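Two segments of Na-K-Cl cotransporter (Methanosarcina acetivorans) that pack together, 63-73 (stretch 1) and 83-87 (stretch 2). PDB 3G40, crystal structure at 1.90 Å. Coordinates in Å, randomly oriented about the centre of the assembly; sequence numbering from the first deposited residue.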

# COMPACT_ATOMS: atom_id res chain seq x y z
N ASN A 63 -3.71 -18.87 -12.59
CA ASN A 63 -4.74 -18.52 -13.56
C ASN A 63 -4.60 -17.08 -14.06
O ASN A 63 -5.52 -16.28 -13.94
N LEU A 64 -3.43 -16.77 -14.60
CA LEU A 64 -3.20 -15.48 -15.22
C LEU A 64 -4.23 -15.20 -16.31
O LEU A 64 -4.59 -14.04 -16.54
N LEU A 65 -4.73 -16.25 -16.96
CA LEU A 65 -5.66 -16.07 -18.07
C LEU A 65 -6.95 -15.40 -17.61
O LEU A 65 -7.56 -14.64 -18.36
N SER A 66 -7.34 -15.66 -16.37
CA SER A 66 -8.54 -15.05 -15.80
C SER A 66 -8.30 -13.65 -15.22
O SER A 66 -9.15 -12.77 -15.32
N GLN A 67 -7.13 -13.45 -14.62
CA GLN A 67 -6.87 -12.23 -13.87
C GLN A 67 -6.26 -11.08 -14.68
O GLN A 67 -6.61 -9.92 -14.48
N LEU A 68 -5.34 -11.40 -15.59
CA LEU A 68 -4.66 -10.35 -16.35
C LEU A 68 -5.59 -9.49 -17.20
O LEU A 68 -5.44 -8.26 -17.23
N PRO A 69 -6.55 -10.11 -17.90
CA PRO A 69 -7.45 -9.27 -18.70
C PRO A 69 -8.25 -8.32 -17.84
O PRO A 69 -8.52 -7.20 -18.25
N SER A 70 -8.64 -8.75 -16.65
CA SER A 70 -9.42 -7.88 -15.77
C SER A 70 -8.56 -6.71 -15.27
O SER A 70 -9.02 -5.57 -15.17
N ILE A 71 -7.31 -7.01 -14.94
CA ILE A 71 -6.44 -5.97 -14.42
C ILE A 71 -6.10 -4.99 -15.53
O ILE A 71 -6.07 -3.79 -15.32
N SER A 72 -5.89 -5.51 -16.74
CA SER A 72 -5.59 -4.65 -17.88
C SER A 72 -6.76 -3.68 -18.16
O SER A 72 -6.55 -2.49 -18.39
N GLU A 73 -7.98 -4.20 -18.13
CA GLU A 73 -9.17 -3.36 -18.25
C GLU A 73 -9.21 -2.33 -17.11
O GLU A 73 -9.67 -1.20 -17.29
N SER A 83 -2.43 -3.38 -22.26
CA SER A 83 -2.63 -4.61 -23.02
C SER A 83 -2.04 -5.74 -22.17
O SER A 83 -1.38 -5.49 -21.16
N TRP A 84 -2.29 -6.98 -22.56
CA TRP A 84 -1.77 -8.09 -21.79
C TRP A 84 -1.49 -9.23 -22.75
O TRP A 84 -2.09 -9.33 -23.83
N THR A 85 -0.55 -10.08 -22.38
CA THR A 85 -0.34 -11.32 -23.13
C THR A 85 0.09 -12.34 -22.09
O THR A 85 0.47 -11.97 -20.97
N ILE A 86 0.04 -13.62 -22.44
CA ILE A 86 0.51 -14.66 -21.54
C ILE A 86 1.61 -15.50 -22.18
O ILE A 86 1.45 -16.05 -23.28
N ILE A 87 2.73 -15.58 -21.46
CA ILE A 87 3.96 -16.24 -21.87
C ILE A 87 4.42 -15.91 -23.28
O ILE A 87 5.33 -15.10 -23.45

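A proline within a helix lies against the face of a tryptophan: Pro69 CG sits 3.6 Å from the centroid of the six-membered ring of Trp84, only 22° off the ring normal, in a CH-pi contact whose closest atoms, Pro69 CG and Trp84 CZ2, are 3.4 Å apart. Proline suits this place because its compact ring, here puckered C-gamma exo, presents C-H groups to the electron-rich indole. Its nitrogen carries no hydrogen and makes no bond to the preceding turn, and the helix is kinked there.

The helix and the strand run nearly antiparallel, at 167°, with their axes 7.9 Å apart at closest. In the strand, side chains alternate: Trp84 and Ile86 point toward the helix, Ser83 and Thr85 away. Trp84, with chi1 p and chi2 near -87°, spreads its broad indole along the helix, so that Leu65 CD1 lies 4.3 Å from its CZ3 and Ser72 CB lies 3.7 Å from its CD1.

Ile86 (m, t) reaches the first turn of the helix. Its CD1 lies 3.6 Å from Leu64 CB and 3.7 Å from Leu65 CD1, and comes within 3.3 Å of the backbone N of Leu65; a slender methyl end can approach the main chain this closely. Leu64 (m, t) points toward the strand, whereas Leu65 (t, p) leaves sideways and brings its end nearer. Leu68 (m, t), buried and pointing toward the strand, bridges its two inward residues: its CB is 4.3 Å from Trp84 CB, and its CD1 is 4.3 Å from Ile86 CG1.

Where the backbones draw close, with Ser72 CA and Ser83 CA 5.9 Å apart, the small Ser72 (t) fits. Its OG lies 3.4 Å from Ser83 N at a poor angle, and hydrogen-bonds elsewhere in the structure. No hydrogen bond joins the stretches; the contact rests on apolar packing.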

# COMPACT_ATOMS: atom_id res chain seq x y z
CB ASN A 63 -6.14 -18.76 -12.99
CG ASN A 63 -7.14 -19.08 -14.08
OD1 ASN A 63 -6.83 -19.03 -15.27
ND2 ASN A 63 -8.36 -19.43 -13.67
CB LEU A 64 -1.78 -15.42 -15.78
CG LEU A 64 -0.68 -15.49 -14.73
CD1 LEU A 64 0.70 -15.46 -15.37
CD2 LEU A 64 -0.84 -14.36 -13.75
CB LEU A 65 -5.97 -17.41 -18.76
CG LEU A 65 -6.46 -17.35 -20.21
CD1 LEU A 65 -5.38 -16.80 -21.14
CD2 LEU A 65 -6.92 -18.73 -20.69
CB SER A 66 -9.11 -15.96 -14.71
OG SER A 66 -9.46 -17.23 -15.24
CB GLN A 67 -5.99 -12.53 -12.65
CG GLN A 67 -6.61 -13.52 -11.68
CD GLN A 67 -6.18 -13.28 -10.24
OE1 GLN A 67 -6.17 -12.14 -9.77
NE2 GLN A 67 -5.85 -14.35 -9.54
CB LEU A 68 -3.50 -10.90 -17.19
CG LEU A 68 -2.24 -11.33 -16.44
CD1 LEU A 68 -1.10 -11.46 -17.43
CD2 LEU A 68 -1.87 -10.33 -15.33
CB PRO A 69 -8.39 -10.30 -19.35
CG PRO A 69 -7.60 -11.54 -19.38
CD PRO A 69 -6.78 -11.54 -18.14
CB SER A 70 -9.98 -8.65 -14.59
OG SER A 70 -10.77 -7.80 -13.78
CB ILE A 71 -5.20 -6.56 -13.75
CG1 ILE A 71 -5.64 -7.50 -12.63
CG2 ILE A 71 -4.31 -5.44 -13.17
CD1 ILE A 71 -4.54 -8.37 -12.08
CB SER A 72 -5.28 -5.51 -19.12
OG SER A 72 -4.71 -4.73 -20.15
CB GLU A 73 -10.42 -4.24 -18.21
CG GLU A 73 -11.72 -3.47 -18.04
CD GLU A 73 -12.14 -2.71 -19.29
OE1 GLU A 73 -11.26 -2.32 -20.09
OE2 GLU A 73 -13.36 -2.51 -19.47
CB SER A 83 -1.92 -4.51 -24.37
OG SER A 83 -0.54 -4.24 -24.19
CB TRP A 84 -2.79 -8.52 -20.72
CG TRP A 84 -4.09 -8.99 -21.29
CD1 TRP A 84 -5.17 -8.22 -21.61
CD2 TRP A 84 -4.45 -10.35 -21.62
NE1 TRP A 84 -6.17 -9.01 -22.14
CE2 TRP A 84 -5.75 -10.32 -22.15
CE3 TRP A 84 -3.78 -11.57 -21.52
CZ2 TRP A 84 -6.42 -11.48 -22.58
CZ3 TRP A 84 -4.45 -12.73 -21.96
CH2 TRP A 84 -5.75 -12.67 -22.46
CB THR A 85 0.73 -11.16 -24.22
OG1 THR A 85 0.82 -12.36 -24.99
CG2 THR A 85 2.08 -10.88 -23.60
CB ILE A 86 -0.64 -15.54 -21.03
CG1 ILE A 86 -1.66 -14.67 -20.30
CG2 ILE A 86 -0.10 -16.62 -20.11
CD1 ILE A 86 -2.51 -15.42 -19.32
CB ILE A 87 3.94 -17.76 -21.61
CG1 ILE A 87 2.76 -18.43 -22.33
CG2 ILE A 87 3.84 -18.03 -20.13
CD1 ILE A 87 2.61 -19.91 -22.00